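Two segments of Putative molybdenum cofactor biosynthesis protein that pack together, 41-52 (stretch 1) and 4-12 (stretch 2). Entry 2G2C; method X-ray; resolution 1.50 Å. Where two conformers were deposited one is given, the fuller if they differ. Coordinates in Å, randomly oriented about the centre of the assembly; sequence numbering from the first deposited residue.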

ATOM      1  N   TYR A  41     -12.908  -8.247 -11.978  0.50 24.63           N
ATOM      2  CA  TYR A  41     -11.518  -8.449 -11.605  0.50 24.43           C
ATOM      3  C   TYR A  41     -11.425  -8.956 -10.182  0.50 24.68           C
ATOM      4  O   TYR A  41     -12.389  -8.915  -9.421  0.50 24.55           O
ATOM      5  CB  TYR A  41     -10.729  -7.153 -11.712  0.50 23.99           C
ATOM      6  CG  TYR A  41     -11.128  -6.127 -10.678  0.50 23.92           C
ATOM      7  CD1 TYR A  41     -12.167  -5.234 -10.930  0.50 24.08           C
ATOM      8  CD2 TYR A  41     -10.472  -6.053  -9.445  0.50 23.40           C
ATOM      9  CE1 TYR A  41     -12.549  -4.286  -9.992  0.50 23.96           C
ATOM     10  CE2 TYR A  41     -10.844  -5.102  -8.498  0.50 23.04           C
ATOM     11  CZ  TYR A  41     -11.879  -4.225  -8.777  0.50 23.99           C
ATOM     12  OH  TYR A  41     -12.250  -3.291  -7.851  0.50 23.62           O
ATOM     13  N   SER A  42     -10.228  -9.380  -9.808  1.00 25.53           N
ATOM     14  CA  SER A  42     -10.013 -10.027  -8.531  0.50 24.79           C
ATOM     15  C   SER A  42      -8.591  -9.732  -8.027  1.00 24.17           C
ATOM     16  O   SER A  42      -7.686  -9.527  -8.834  1.00 24.53           O
ATOM     17  CB  SER A  42     -10.219 -11.536  -8.715  0.50 25.56           C
ATOM     18  OG  SER A  42     -10.037 -12.256  -7.511  0.50 26.50           O
ATOM     19  N   TYR A  43      -8.396  -9.732  -6.712  1.00 22.03           N
ATOM     20  CA  TYR A  43      -7.069  -9.610  -6.124  1.00 20.26           C
ATOM     21  C   TYR A  43      -6.563 -10.981  -5.745  1.00 20.01           C
ATOM     22  O   TYR A  43      -7.269 -11.743  -5.061  1.00 21.13           O
ATOM     23  CB  TYR A  43      -7.090  -8.724  -4.869  1.00 20.30           C
ATOM     24  CG  TYR A  43      -7.517  -7.324  -5.126  1.00 19.08           C
ATOM     25  CD1 TYR A  43      -6.578  -6.333  -5.462  1.00 18.29           C
ATOM     26  CD2 TYR A  43      -8.847  -6.971  -5.046  1.00 17.14           C
ATOM     27  CE1 TYR A  43      -6.984  -5.026  -5.724  1.00 19.60           C
ATOM     28  CE2 TYR A  43      -9.258  -5.676  -5.299  1.00 18.92           C
ATOM     29  CZ  TYR A  43      -8.317  -4.707  -5.624  1.00 19.57           C
ATOM     30  OH  TYR A  43      -8.694  -3.417  -5.879  1.00 22.44           O
ATOM     31  N   GLU A  44      -5.353 -11.299  -6.177  1.00 18.32           N
ATOM     32  CA  GLU A  44      -4.681 -12.525  -5.787  1.00 18.02           C
ATOM     33  C   GLU A  44      -3.545 -12.178  -4.829  1.00 17.19           C
ATOM     34  O   GLU A  44      -2.475 -11.674  -5.260  1.00 17.34           O
ATOM     35  CB  GLU A  44      -4.114 -13.246  -7.030  1.00 18.39           C
ATOM     36  CG  GLU A  44      -3.482 -14.579  -6.665  1.00 22.43           C
ATOM     37  CD  GLU A  44      -2.671 -15.210  -7.786  1.00 30.39           C
ATOM     38  OE1 GLU A  44      -2.877 -14.848  -8.962  1.00 33.77           O
ATOM     39  OE2 GLU A  44      -1.831 -16.078  -7.475  1.00 32.22           O
ATOM     40  N   LEU A  45      -3.770 -12.409  -3.541  1.00 17.37           N
ATOM     41  CA  LEU A  45      -2.752 -12.077  -2.537  1.00 16.76           C
ATOM     42  C   LEU A  45      -1.573 -13.049  -2.586  1.00 17.45           C
ATOM     43  O   LEU A  45      -1.697 -14.204  -2.139  1.00 19.65           O
ATOM     44  CB  LEU A  45      -3.352 -12.053  -1.131  1.00 16.95           C
ATOM     45  CG  LEU A  45      -2.444 -11.533  -0.016  1.00 20.11           C
ATOM     46  CD1 LEU A  45      -2.170 -10.048  -0.198  1.00 18.01           C
ATOM     47  CD2 LEU A  45      -3.153 -11.771   1.285  1.00 19.06           C
ATOM     48  N   ILE A  46      -0.449 -12.605  -3.135  1.00 16.30           N
ATOM     49  CA  ILE A  46       0.709 -13.490  -3.270  1.00 16.19           C
ATOM     50  C   ILE A  46       1.659 -13.442  -2.093  1.00 15.86           C
ATOM     51  O   ILE A  46       2.490 -14.337  -1.922  1.00 16.28           O
ATOM     52  CB  ILE A  46       1.434 -13.258  -4.603  1.00 16.73           C
ATOM     53  CG1 ILE A  46       2.199 -11.926  -4.581  1.00 17.31           C
ATOM     54  CG2 ILE A  46       0.403 -13.393  -5.761  1.00 16.45           C
ATOM     55  CD1 ILE A  46       3.204 -11.757  -5.755  1.00 20.85           C
ATOM     56  N   SER A  47       1.516 -12.408  -1.263  1.00 14.13           N
ATOM     57  CA  SER A  47       2.423 -12.165  -0.150  0.50 13.56           C
ATOM     58  C   SER A  47       1.731 -11.310   0.906  1.00 13.59           C
ATOM     59  O   SER A  47       1.055 -10.356   0.534  1.00 13.48           O
ATOM     60  CB  SER A  47       3.659 -11.421  -0.674  0.50 14.01           C
ATOM     61  OG  SER A  47       4.551 -11.088   0.370  0.50 13.17           O
ATOM     62  N   GLU A  48       1.923 -11.640   2.177  1.00 13.63           N
ATOM     63  CA  GLU A  48       1.625 -10.684   3.255  1.00 14.00           C
ATOM     64  C   GLU A  48       2.712 -10.798   4.286  1.00 14.10           C
ATOM     65  O   GLU A  48       3.172 -11.904   4.608  1.00 15.25           O
ATOM     66  CB  GLU A  48       0.248 -10.889   3.880  1.00 15.40           C
ATOM     67  CG  GLU A  48       0.047 -12.259   4.500  1.00 16.07           C
ATOM     68  CD  GLU A  48       0.571 -12.402   5.937  1.00 18.30           C
ATOM     69  OE1 GLU A  48       0.621 -13.563   6.404  1.00 21.47           O
ATOM     70  OE2 GLU A  48       0.934 -11.399   6.605  1.00 18.92           O
ATOM     71  N   VAL A  49       3.190  -9.650   4.753  1.00 13.74           N
ATOM     72  CA  VAL A  49       4.239  -9.619   5.762  1.00 13.55           C
ATOM     73  C   VAL A  49       3.965  -8.518   6.776  1.00 13.84           C
ATOM     74  O   VAL A  49       3.158  -7.607   6.523  1.00 12.46           O
ATOM     75  CB  VAL A  49       5.663  -9.417   5.126  1.00 13.57           C
ATOM     76  CG1 VAL A  49       5.926 -10.465   4.040  1.00 15.96           C
ATOM     77  CG2 VAL A  49       5.762  -8.028   4.504  1.00 15.13           C
ATOM     78  N   VAL A  50       4.615  -8.638   7.936  1.00 13.37           N
ATOM     79  CA  VAL A  50       4.688  -7.578   8.917  1.00 13.39           C
ATOM     80  C   VAL A  50       6.175  -7.252   9.040  1.00 14.45           C
ATOM     81  O   VAL A  50       7.023  -8.172   9.175  1.00 14.14           O
ATOM     82  CB  VAL A  50       4.157  -8.031  10.300  1.00 13.53           C
ATOM     83  CG1 VAL A  50       4.366  -6.890  11.318  1.00 14.29           C
ATOM     84  CG2 VAL A  50       2.702  -8.464  10.181  1.00 14.08           C
ATOM     85  N   VAL A  51       6.512  -5.972   8.995  1.00 12.42           N
ATOM     86  CA  VAL A  51       7.914  -5.568   9.186  1.00 13.09           C
ATOM     87  C   VAL A  51       7.967  -4.500  10.279  1.00 13.72           C
ATOM     88  O   VAL A  51       6.998  -3.767  10.486  1.00 12.69           O
ATOM     89  CB  VAL A  51       8.529  -5.028   7.823  1.00 13.65           C
ATOM     90  CG1 VAL A  51       8.527  -6.137   6.775  1.00 15.41           C
ATOM     91  CG2 VAL A  51       7.808  -3.760   7.325  1.00 13.28           C
ATOM     92  N   PRO A  52       9.113  -4.402  10.969  1.00 13.65           N
ATOM     93  CA  PRO A  52       9.316  -3.290  11.873  1.00 13.78           C
ATOM     94  C   PRO A  52       9.319  -1.966  11.082  1.00 13.58           C
ATOM     95  O   PRO A  52       9.533  -1.943   9.852  1.00 13.67           O
ATOM     96  CB  PRO A  52      10.736  -3.515  12.433  1.00 15.86           C
ATOM     97  CG  PRO A  52      11.053  -4.936  12.129  1.00 16.19           C
ATOM     98  CD  PRO A  52      10.263  -5.323  10.910  1.00 15.10           C
TER
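Stretch 2 (4-12) MHIKSAIIV

A β-bulge interrupts an otherwise regular parallel pairing: the register slips by one between Leu 45, which lies beside Ser 8, and Ser 47, which lies beside Ala 9, so that Ile 46 is the extra residue on stretch 1. Its psi of -16° departs from the extended values around it. Ser 8 O still accepts from Ile 46 N at 2.8 Å, and the ladder resumes with Ile 10 N to Ser 47 O at 3.0 Å.

Stretch 2 is extended from His 5 to Val 12 and runs in the same direction as strand 42-51, the axes crossing at -41° with a closest approach of 4.4 Å. Before the bulge, Ile 6 bonds through both its own N and its own O, N to Ser 42 O at 2.8 Å and O to Glu 44 N at 2.9 Å; after it, Val 12 does the same, N to Val 49 O at 2.9 Å and O to Val 51 N at 2.8 Å.

Side chains of stretch 2 alternate between the faces. Ile 6, Ser 8, Ile 10 and Val 12 share one with Tyr 43 and Leu 45; there Ile 10 CG1 lies 3.7 Å from Leu 45 CD1. On the other, Lys 7 NZ forms a salt bridge with Glu 44 OE1 at 3.0 Å.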

HETATM    1  N   MSE A   4      -9.474 -10.611 -14.759  1.00 34.19           N
HETATM    2  CA  MSE A   4      -8.258  -9.800 -14.431  1.00 34.54           C
HETATM    3  C   MSE A   4      -7.829 -10.079 -12.990  1.00 33.29           C
HETATM    4  O   MSE A   4      -8.446  -9.571 -12.070  1.00 33.67           O
HETATM    5  CB  MSE A   4      -8.510  -8.285 -14.671  1.00 35.57           C
HETATM    6  CG  MSE A   4      -7.694  -7.342 -13.747  1.00 39.47           C
HETATM    7 SE   MSE A   4      -7.293  -5.497 -14.335  0.50 45.18          SE
HETATM    8  CE  MSE A   4      -9.029  -4.561 -14.077  1.00 43.62           C
ATOM      9  N   HIS A   5      -6.807 -10.918 -12.811  1.00 31.76           N
ATOM     10  CA  HIS A   5      -6.241 -11.201 -11.492  1.00 30.19           C
ATOM     11  C   HIS A   5      -5.123 -10.212 -11.231  1.00 27.30           C
ATOM     12  O   HIS A   5      -4.153 -10.132 -12.017  1.00 27.87           O
ATOM     13  CB  HIS A   5      -5.605 -12.587 -11.450  1.00 31.83           C
ATOM     14  CG  HIS A   5      -6.517 -13.665 -10.965  1.00 36.09           C
ATOM     15  ND1 HIS A   5      -6.196 -14.478  -9.897  1.00 40.69           N
ATOM     16  CD2 HIS A   5      -7.721 -14.088 -11.418  1.00 39.02           C
ATOM     17  CE1 HIS A   5      -7.168 -15.355  -9.711  1.00 40.16           C
ATOM     18  NE2 HIS A   5      -8.106 -15.139 -10.620  1.00 44.68           N
ATOM     19  N   ILE A   6      -5.237  -9.472 -10.135  1.00 22.35           N
ATOM     20  CA  ILE A   6      -4.210  -8.507  -9.788  1.00 19.36           C
ATOM     21  C   ILE A   6      -3.351  -9.124  -8.689  1.00 16.50           C
ATOM     22  O   ILE A   6      -3.815  -9.306  -7.555  1.00 16.05           O
ATOM     23  CB  ILE A   6      -4.840  -7.170  -9.302  1.00 19.50           C
ATOM     24  CG1 ILE A   6      -5.760  -6.560 -10.383  1.00 20.67           C
ATOM     25  CG2 ILE A   6      -3.743  -6.193  -8.840  1.00 20.45           C
ATOM     26  CD1 ILE A   6      -6.569  -5.316  -9.907  1.00 24.17           C
ATOM     27  N   LYS A   7      -2.117  -9.479  -9.031  1.00 15.10           N
ATOM     28  CA  LYS A   7      -1.203 -10.027  -8.036  0.50 14.91           C
ATOM     29  C   LYS A   7      -0.899  -8.946  -7.014  1.00 14.12           C
ATOM     30  O   LYS A   7      -0.424  -7.853  -7.358  1.00 13.36           O
ATOM     31  CB  LYS A   7       0.081 -10.571  -8.673  0.50 15.13           C
ATOM     32  CG  LYS A   7      -0.036 -11.987  -9.227  0.50 17.64           C
ATOM     33  CD  LYS A   7      -0.857 -12.019 -10.493  0.50 22.30           C
ATOM     34  CE  LYS A   7      -0.980 -13.440 -11.020  0.50 20.42           C
ATOM     35  NZ  LYS A   7      -2.309 -13.632 -11.651  0.50 29.16           N
ATOM     36  N   SER A   8      -1.181  -9.265  -5.755  1.00 13.34           N
ATOM     37  CA  SER A   8      -1.177  -8.262  -4.691  1.00 12.69           C
ATOM     38  C   SER A   8      -0.314  -8.631  -3.517  1.00 12.36           C
ATOM     39  O   SER A   8      -0.155  -9.816  -3.197  1.00 12.89           O
ATOM     40  CB  SER A   8      -2.596  -7.945  -4.191  1.00 13.96           C
ATOM     41  OG  SER A   8      -3.451  -7.596  -5.272  1.00 15.12           O
ATOM     42  N   ALA A   9       0.200  -7.611  -2.841  1.00 11.20           N
ATOM     43  CA  ALA A   9       0.978  -7.821  -1.611  1.00 11.35           C
ATOM     44  C   ALA A   9       0.543  -6.861  -0.547  1.00 11.90           C
ATOM     45  O   ALA A   9       0.275  -5.659  -0.819  1.00 12.51           O
ATOM     46  CB  ALA A   9       2.500  -7.673  -1.859  1.00 11.89           C
ATOM     47  N   ILE A  10       0.507  -7.372   0.673  1.00 11.06           N
ATOM     48  CA  ILE A  10       0.246  -6.518   1.840  1.00 11.35           C
ATOM     49  C   ILE A  10       1.501  -6.423   2.703  1.00 12.21           C
ATOM     50  O   ILE A  10       2.170  -7.462   2.957  1.00 12.09           O
ATOM     51  CB  ILE A  10      -0.937  -7.069   2.681  1.00 11.33           C
ATOM     52  CG1 ILE A  10      -2.238  -7.001   1.840  1.00 10.58           C
ATOM     53  CG2 ILE A  10      -0.990  -6.389   4.090  1.00 11.61           C
ATOM     54  CD1 ILE A  10      -3.414  -7.769   2.428  1.00 11.82           C
ATOM     55  N   ILE A  11       1.809  -5.201   3.139  1.00 10.41           N
ATOM     56  CA  ILE A  11       2.967  -4.976   4.030  1.00 10.84           C
ATOM     57  C   ILE A  11       2.504  -4.172   5.227  1.00 11.01           C
ATOM     58  O   ILE A  11       2.146  -2.995   5.092  1.00 11.50           O
ATOM     59  CB  ILE A  11       4.099  -4.208   3.298  1.00 10.31           C
ATOM     60  CG1 ILE A  11       4.558  -5.042   2.090  1.00 12.51           C
ATOM     61  CG2 ILE A  11       5.224  -3.889   4.265  1.00 11.75           C
ATOM     62  CD1 ILE A  11       5.426  -4.256   1.054  1.00 12.15           C
ATOM     63  N   VAL A  12       2.422  -4.833   6.381  1.00 11.72           N
ATOM     64  CA  VAL A  12       2.005  -4.123   7.577  1.00 11.44           C
ATOM     65  C   VAL A  12       3.267  -3.655   8.319  1.00 11.82           C
ATOM     66  O   VAL A  12       4.147  -4.442   8.612  1.00 12.77           O
ATOM     67  CB  VAL A  12       1.112  -5.024   8.471  1.00 11.83           C
ATOM     68  CG1 VAL A  12       0.882  -4.379   9.810  1.00 12.11           C
ATOM     69  CG2 VAL A  12      -0.204  -5.323   7.752  1.00 13.67           C
TER
HETATM   70  O   HOH W   1       4.185  -8.599   1.143  1.00 13.61           O